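PDB 2Z8U: TATA-box-binding protein from Methanococcus jannaschii, which probably binds the TATA box of archaeal promoters as a general transcription factor, helping to activate genes transcribed by RNA polymerase. Local coordinates for residues Val18-Lys23 with Ile82-Ile87; Glu31-Ile36 with Pro48-Arg53; Val59-Leu62 with Lys68-Cys71. All coordinates share one frame; numbering follows the deposited sequence.

Contact 1. Residues Val18-Lys23 with Ile82-Ile87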
loop_
_atom_site.group_PDB
_atom_site.type_symbol
_atom_site.label_atom_id
_atom_site.label_comp_id
_atom_site.label_asym_id
_atom_site.label_seq_id
_atom_site.Cartn_x
_atom_site.Cartn_y
_atom_site.Cartn_z
ATOM N N VAL B 18 10.488 6.987 33.438
ATOM C CA VAL B 18 9.383 7.760 32.875
ATOM C C VAL B 18 9.943 8.751 31.861
ATOM O O VAL B 18 11.125 9.094 31.940
ATOM C CB VAL B 18 8.579 8.512 33.956
ATOM C CG1 VAL B 18 8.010 7.571 35.007
ATOM C CG2 VAL B 18 9.422 9.626 34.636
ATOM N N VAL B 19 9.128 9.141 30.879
ATOM C CA VAL B 19 9.443 10.266 29.995
ATOM C C VAL B 19 8.368 11.308 30.314
ATOM O O VAL B 19 7.195 10.975 30.352
ATOM C CB VAL B 19 9.423 9.848 28.499
ATOM C CG1 VAL B 19 9.617 11.070 27.556
ATOM C CG2 VAL B 19 10.481 8.759 28.224
ATOM N N VAL B 20 8.765 12.539 30.598
ATOM C CA VAL B 20 7.802 13.592 30.911
ATOM C C VAL B 20 7.986 14.798 29.984
ATOM O O VAL B 20 9.081 14.996 29.415
ATOM C CB VAL B 20 7.909 14.063 32.381
ATOM C CG1 VAL B 20 7.714 12.886 33.369
ATOM C CG2 VAL B 20 9.254 14.803 32.652
ATOM N N SER B 21 6.918 15.575 29.826
ATOM C CA SER B 21 7.007 16.864 29.136
ATOM C C SER B 21 6.441 17.967 29.999
ATOM O O SER B 21 5.628 17.718 30.901
ATOM C CB SER B 21 6.222 16.848 27.807
ATOM O OG SER B 21 4.865 16.504 28.057
ATOM N N THR B 22 6.865 19.199 29.710
ATOM C CA THR B 22 6.252 20.352 30.304
ATOM C C THR B 22 6.566 21.577 29.439
ATOM O O THR B 22 7.190 21.449 28.376
ATOM C CB THR B 22 6.696 20.548 31.786
ATOM O OG1 THR B 22 5.868 21.539 32.387
ATOM C CG2 THR B 22 8.162 20.992 31.891
ATOM N N LYS B 23 6.094 22.738 29.877
ATOM C CA LYS B 23 6.431 23.996 29.257
ATOM C C LYS B 23 6.962 24.921 30.352
ATOM O O LYS B 23 6.298 25.128 31.362
ATOM C CB LYS B 23 5.201 24.592 28.571
ATOM C CG LYS B 23 5.530 25.829 27.710
ATOM C CD LYS B 23 4.375 26.140 26.755
ATOM C CE LYS B 23 4.765 27.255 25.784
ATOM N NZ LYS B 23 4.200 26.942 24.442
ATOM N N ILE B 82 11.692 17.289 40.099
ATOM C CA ILE B 82 12.783 17.826 40.913
ATOM C C ILE B 82 13.936 18.313 40.031
ATOM O O ILE B 82 14.414 19.435 40.210
ATOM C CB ILE B 82 13.231 16.810 42.008
ATOM C CG1 ILE B 82 12.109 16.675 43.044
ATOM C CG2 ILE B 82 14.520 17.244 42.700
ATOM C CD1 ILE B 82 12.225 15.475 43.984
ATOM N N ALA B 83 14.355 17.472 39.076
ATOM C CA ALA B 83 15.394 17.837 38.123
ATOM C C ALA B 83 15.022 19.060 37.319
ATOM O O ALA B 83 15.846 19.957 37.158
ATOM C CB ALA B 83 15.706 16.676 37.189
ATOM N N ILE B 84 13.791 19.091 36.827
ATOM C CA ILE B 84 13.314 20.230 36.019
ATOM C C ILE B 84 13.314 21.510 36.862
ATOM O O ILE B 84 13.809 22.541 36.424
ATOM C CB ILE B 84 11.928 19.957 35.364
ATOM C CG1 ILE B 84 12.077 18.906 34.259
ATOM C CG2 ILE B 84 11.327 21.289 34.755
ATOM C CD1 ILE B 84 10.732 18.199 33.804
ATOM N N LYS B 85 12.804 21.446 38.092
ATOM C CA LYS B 85 12.794 22.650 38.922
ATOM C C LYS B 85 14.208 23.203 39.262
ATOM O O LYS B 85 14.385 24.395 39.459
ATOM C CB LYS B 85 11.890 22.483 40.142
ATOM C CG LYS B 85 10.393 22.662 39.779
ATOM C CD LYS B 85 9.437 22.013 40.763
ATOM C CE LYS B 85 7.959 22.501 40.532
ATOM N NZ LYS B 85 7.238 22.087 39.222
ATOM N N LYS B 86 15.200 22.319 39.322
ATOM C CA LYS B 86 16.590 22.719 39.569
ATOM C C LYS B 86 17.125 23.528 38.404
ATOM O O LYS B 86 17.785 24.577 38.583
ATOM C CB LYS B 86 17.449 21.469 39.771
ATOM C CG LYS B 86 17.346 20.895 41.181
ATOM C CD LYS B 86 18.239 19.674 41.381
ATOM C CE LYS B 86 17.920 18.991 42.722
ATOM N NZ LYS B 86 18.764 17.775 42.909
ATOM N N ILE B 87 16.832 23.034 37.199
ATOM C CA ILE B 87 17.173 23.753 35.955
ATOM C C ILE B 87 16.448 25.100 35.880
ATOM O O ILE B 87 17.076 26.116 35.540
ATOM C CB ILE B 87 16.889 22.867 34.714
ATOM C CG1 ILE B 87 17.725 21.564 34.784
ATOM C CG2 ILE B 87 17.065 23.642 33.403
ATOM C CD1 ILE B 87 19.218 21.721 34.531
#

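Contact 2. Residues Glu31-Ile36 with Pro48-Arg53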
loop_
_atom_site.group_PDB
_atom_site.type_symbol
_atom_site.label_atom_id
_atom_site.label_comp_id
_atom_site.label_asym_id
_atom_site.label_seq_id
_atom_site.Cartn_x
_atom_site.Cartn_y
_atom_site.Cartn_z
ATOM N N GLU B 31 20.605 30.350 23.452
ATOM C CA GLU B 31 22.014 30.753 23.553
ATOM C C GLU B 31 22.409 31.111 25.012
ATOM O O GLU B 31 23.465 30.700 25.493
ATOM C CB GLU B 31 22.356 31.888 22.583
ATOM C CG GLU B 31 23.811 32.396 22.749
ATOM C CD GLU B 31 24.229 33.428 21.722
ATOM O OE1 GLU B 31 23.349 33.935 20.980
ATOM O OE2 GLU B 31 25.450 33.728 21.654
ATOM N N GLU B 32 21.563 31.869 25.705
ATOM C CA GLU B 32 21.804 32.207 27.103
ATOM C C GLU B 32 21.639 31.002 28.032
ATOM O O GLU B 32 22.363 30.882 29.004
ATOM C CB GLU B 32 20.897 33.355 27.549
ATOM C CG GLU B 32 21.371 34.711 27.015
ATOM C CD GLU B 32 20.677 35.884 27.680
ATOM O OE1 GLU B 32 19.755 35.658 28.490
ATOM O OE2 GLU B 32 21.060 37.034 27.379
ATOM N N VAL B 33 20.697 30.107 27.730
ATOM C CA VAL B 33 20.562 28.838 28.494
ATOM C C VAL B 33 21.872 28.049 28.380
ATOM O O VAL B 33 22.423 27.565 29.381
ATOM C CB VAL B 33 19.335 28.009 28.002
ATOM C CG1 VAL B 33 19.243 26.664 28.705
ATOM C CG2 VAL B 33 18.040 28.785 28.218
ATOM N N ALA B 34 22.419 27.961 27.171
ATOM C CA ALA B 34 23.691 27.259 26.989
ATOM C C ALA B 34 24.859 27.917 27.729
ATOM O O ALA B 34 25.808 27.233 28.139
ATOM C CB ALA B 34 24.000 27.100 25.505
ATOM N N MET B 35 24.793 29.235 27.919
ATOM C CA MET B 35 25.814 29.935 28.706
ATOM C C MET B 35 25.822 29.548 30.183
ATOM O O MET B 35 26.830 29.702 30.859
ATOM C CB MET B 35 25.640 31.444 28.615
ATOM C CG MET B 35 25.973 32.004 27.262
ATOM S SD MET B 35 25.681 33.770 27.284
ATOM C CE MET B 35 26.221 34.231 25.681
ATOM N N ILE B 36 24.710 29.060 30.695
ATOM C CA ILE B 36 24.694 28.795 32.131
ATOM C C ILE B 36 24.536 27.338 32.519
ATOM O O ILE B 36 25.056 26.928 33.558
ATOM C CB ILE B 36 23.688 29.684 32.886
ATOM C CG1 ILE B 36 22.291 29.482 32.330
ATOM C CG2 ILE B 36 24.168 31.169 32.884
ATOM C CD1 ILE B 36 21.202 30.235 33.041
ATOM N N PRO B 48 17.188 22.473 16.360
ATOM C CA PRO B 48 16.694 23.678 17.022
ATOM C C PRO B 48 16.678 23.616 18.560
ATOM O O PRO B 48 16.615 24.663 19.192
ATOM C CB PRO B 48 15.254 23.805 16.488
ATOM C CG PRO B 48 15.151 22.790 15.341
ATOM C CD PRO B 48 16.072 21.701 15.788
ATOM N N GLY B 49 16.732 22.419 19.139
ATOM C CA GLY B 49 16.593 22.241 20.601
ATOM C C GLY B 49 17.919 22.188 21.345
ATOM O O GLY B 49 18.978 21.920 20.750
ATOM N N LEU B 50 17.873 22.459 22.648
ATOM C CA LEU B 50 19.068 22.392 23.488
ATOM C C LEU B 50 18.999 21.158 24.361
ATOM O O LEU B 50 17.956 20.887 24.968
ATOM C CB LEU B 50 19.206 23.657 24.362
ATOM C CG LEU B 50 20.349 23.713 25.375
ATOM C CD1 LEU B 50 20.811 25.146 25.546
ATOM C CD2 LEU B 50 19.995 23.077 26.727
ATOM N N VAL B 51 20.119 20.445 24.474
ATOM C CA VAL B 51 20.193 19.220 25.287
ATOM C C VAL B 51 21.040 19.442 26.530
ATOM O O VAL B 51 22.154 19.935 26.431
ATOM C CB VAL B 51 20.765 18.018 24.478
ATOM C CG1 VAL B 51 20.848 16.760 25.341
ATOM C CG2 VAL B 51 19.924 17.765 23.234
ATOM N N CYS B 52 20.487 19.106 27.696
ATOM C CA CYS B 52 21.213 19.163 28.958
ATOM C C CYS B 52 21.184 17.786 29.622
ATOM O O CYS B 52 20.116 17.239 29.889
ATOM C CB CYS B 52 20.624 20.203 29.913
ATOM S SG CYS B 52 21.557 20.274 31.523
ATOM N N ARG B 53 22.363 17.233 29.879
ATOM C CA ARG B 53 22.478 15.900 30.468
ATOM C C ARG B 53 22.995 15.986 31.888
ATOM O O ARG B 53 24.162 16.314 32.114
ATOM C CB ARG B 53 23.368 15.003 29.615
ATOM C CG ARG B 53 22.618 14.275 28.519
ATOM C CD ARG B 53 23.552 13.404 27.705
ATOM N NE ARG B 53 23.843 14.005 26.406
ATOM C CZ ARG B 53 23.230 13.660 25.277
ATOM N NH1 ARG B 53 22.296 12.706 25.292
ATOM N NH2 ARG B 53 23.553 14.263 24.132
#

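Contact 3. Residues Val59-Leu62 with Lys68-Cys71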
loop_
_atom_site.group_PDB
_atom_site.type_symbol
_atom_site.label_atom_id
_atom_site.label_comp_id
_atom_site.label_asym_id
_atom_site.label_seq_id
_atom_site.Cartn_x
_atom_site.Cartn_y
_atom_site.Cartn_z
ATOM N N VAL B 59 19.569 12.089 34.378
ATOM C CA VAL B 59 18.419 12.502 33.568
ATOM C C VAL B 59 18.880 13.482 32.485
ATOM O O VAL B 59 19.881 14.180 32.659
ATOM C CB VAL B 59 17.272 13.135 34.418
ATOM C CG1 VAL B 59 16.737 12.162 35.478
ATOM C CG2 VAL B 59 17.718 14.438 35.071
ATOM N N ALA B 60 18.137 13.533 31.382
ATOM C CA ALA B 60 18.455 14.422 30.285
ATOM C C ALA B 60 17.229 15.260 29.940
ATOM O O ALA B 60 16.089 14.780 30.015
ATOM C CB ALA B 60 18.909 13.619 29.066
ATOM N N LEU B 61 17.475 16.501 29.558
ATOM C CA LEU B 61 16.391 17.406 29.187
ATOM C C LEU B 61 16.644 17.935 27.786
ATOM O O LEU B 61 17.790 18.205 27.415
ATOM C CB LEU B 61 16.293 18.577 30.182
ATOM C CG LEU B 61 15.924 18.278 31.652
ATOM C CD1 LEU B 61 17.167 18.035 32.505
ATOM C CD2 LEU B 61 15.180 19.453 32.211
ATOM N N LEU B 62 15.566 18.077 27.020
ATOM C CA LEU B 62 15.589 18.706 25.723
ATOM C C LEU B 62 14.725 19.944 25.849
ATOM O O LEU B 62 13.556 19.852 26.251
ATOM C CB LEU B 62 15.052 17.760 24.641
ATOM C CG LEU B 62 14.816 18.292 23.212
ATOM C CD1 LEU B 62 16.069 18.852 22.565
ATOM C CD2 LEU B 62 14.213 17.190 22.339
ATOM N N LYS B 68 8.834 24.395 25.444
ATOM C CA LYS B 68 8.632 22.940 25.580
ATOM C C LYS B 68 9.896 22.254 26.078
ATOM O O LYS B 68 10.997 22.536 25.596
ATOM C CB LYS B 68 8.223 22.300 24.250
ATOM C CG LYS B 68 8.106 20.763 24.317
ATOM C CD LYS B 68 7.693 20.231 22.953
ATOM C CE LYS B 68 7.376 18.762 22.998
ATOM N NZ LYS B 68 7.095 18.295 21.603
ATOM N N VAL B 69 9.716 21.340 27.027
ATOM C CA VAL B 69 10.783 20.551 27.599
ATOM C C VAL B 69 10.347 19.072 27.554
ATOM O O VAL B 69 9.189 18.726 27.883
ATOM C CB VAL B 69 11.105 20.996 29.063
ATOM C CG1 VAL B 69 12.151 20.059 29.726
ATOM C CG2 VAL B 69 11.597 22.457 29.120
ATOM N N ASN B 70 11.265 18.207 27.122
ATOM C CA ASN B 70 11.093 16.753 27.214
ATOM C C ASN B 70 12.227 16.238 28.092
ATOM O O ASN B 70 13.358 16.737 28.016
ATOM C CB ASN B 70 11.149 16.107 25.832
ATOM C CG ASN B 70 9.962 16.497 24.939
ATOM O OD1 ASN B 70 8.839 16.723 25.414
ATOM N ND2 ASN B 70 10.213 16.587 23.637
ATOM N N CYS B 71 11.923 15.276 28.953
ATOM C CA CYS B 71 12.888 14.820 29.945
ATOM C C CYS B 71 12.818 13.306 30.072
ATOM O O CYS B 71 11.741 12.740 30.250
ATOM C CB CYS B 71 12.640 15.508 31.307
ATOM S SG CYS B 71 13.550 14.807 32.709
#

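Contact 1. Residues Val18-Lys23 with Ile82-Ile87
In the first repeat of the TBP saddle, the long helix 77-94 packs on one face of the antiparallel sheet, and Val20 and Thr22 of strand 14-23 meet it through Ile84. Ile84 CD1 lies 3.9 Å from Val20 CG2, while CD1 and CG2 of Ile84 both come to 4.3 Å from Thr22 CG2. The isoleucine thus sits against two residues that alternate along the strand and face the helix. Its reach comes from an extended terminal bond (chi2 162°), which carries CD1 clear of the helix backbone. The CA atoms of Thr22 and Ile84 are still 9.1 Å apart. Val20 receives the methyl with CG2, the branch set between its backbone N and carbonyl carbon, and the two side chains slide past each other in opposite directions rather than meeting end to end. The CG2 methyl of Thr22 faces Ile84, while OG1 is hydrogen-bonded to Glu103 O. Cys71 of the adjacent strand touches both Val20 and Ile84, and Ile104 covers Val20 and Thr22. Apolar packing between the inward residues of a strand and a helix packed on it is characteristic of the convex, helix-bearing side of the TBP fold.

Contact 2. Residues Glu31-Ile36 with Pro48-Arg53
Val33 is the first residue of helix 30-36 to meet strand 50-54. With CG1 anti to its backbone N (chi1 176°), it places that methyl 3.8 Å from Leu50 CD1 and 4.2 Å from Leu50 CD2, so one branch of the valine touches both ends of the leucine fork. The two side chains cross obliquely. Val33 also packs on Leu91 of helix 77-94 and on Ile28, so it links its own short helix to both the long helix and the strand. At Ala34 the same leucine methyl reaches the helix surface itself: Leu50 CD1 is 3.7 Å from Ala34 CB and 3.6 Å from Ala34 N. The small side chain lets the helix come close here, and Ala34 and Leu50 have the nearest CA pair, 7.6 Å apart. Leu50 gets there with CG pointing opposite its amide nitrogen and a chi2 of 148°, well off a staggered value, which may reflect the close fit of CD1. Farther along the strand, Val51 and Arg53 take the other face of the sheet, where Arg53 forms salt bridges with Glu41 and with Asp123 of the second subunit. Since the side-chain contact between helix and strand is made almost wholly of methyl groups, its chemistry is consistent with cohesion by dispersion and the burial of apolar surface.

Contact 3. Residues Val59-Leu62 with Lys68-Cys71
The flat groups here are the backbone peptides, which the Leu62-Asn70 hydrogen bonds link within an antiparallel sheet, so that their faces look out to the two surfaces of the hairpin 59-63/68-72. Leu61, Cys71 and Val69 cover one surface; Leu62 and Asn70 cover the other. Leu62 with Asn70 is the hydrogen-bonded pair. Leu62 N donates to Asn70 O at 2.8 Å, the donor lying nearly along the C=O axis with an N-H...O angle of 166°. In return, Asn70 N donates to Leu62 O at 3.0 Å, and here the donor is in the carbonyl plane. Leu61 with Cys71 forms the next, non-hydrogen-bonded pair, where the strands close to a CA-CA distance of 4.4 Å. The short strand axes make an angle of 156°, a clear twist away from exact antiparallel.

On the surface bearing Leu61, the side chains pack beneath helix 77-94. Leu61 CD2 lies 4.0 Å from Val69 CG1, the two side chains angled across each other, while Leu61 touches Ile84 and Cys71 touches Ala80. Leu62 and Asn70 belong to the concave side of the saddle, the side with which TBP relatives grip DNA. In this assembly that side is partly covered by protein: Leu126 of the second subunit packs on Ala60 and Leu62, Glu129 of the second subunit packs on Asn70, and Lys68 NZ forms a salt bridge with that same Glu129.

Backbone carbonyls also receive CA-H...O contacts. Leu62 O takes one from Val69 CA at 3.2 Å in addition to its N-H bond, and Ala60 O takes another from Cys71 CA. Cys71 SG, swung opposite the amide nitrogen (chi1 169°), comes to 3.7 Å from the same Ala60 O.

All three contacts lie in the first TBP repeat, on its half of the antiparallel sheet that continues into the second repeat. Contacts 1 and 3 have centres about 6 Å apart, contacts 2 and 3 about 11 Å, and contacts 1 and 2 about 15 Å. Along the chain, contact 1 spans the other two, and contact 2 closes before contact 3 opens. Strand 68-72 joins contact 3 to contact 1 through probable hydrogen bonds to strand 14-23, such as Thr22 O to Val69 N (2.9 Å); strand 50-54 joins contact 2 to contact 3 through Cys52 O and Leu61 N (2.8 Å). Both helices therefore pack on one continuous sheet, whose other face meets the second subunit.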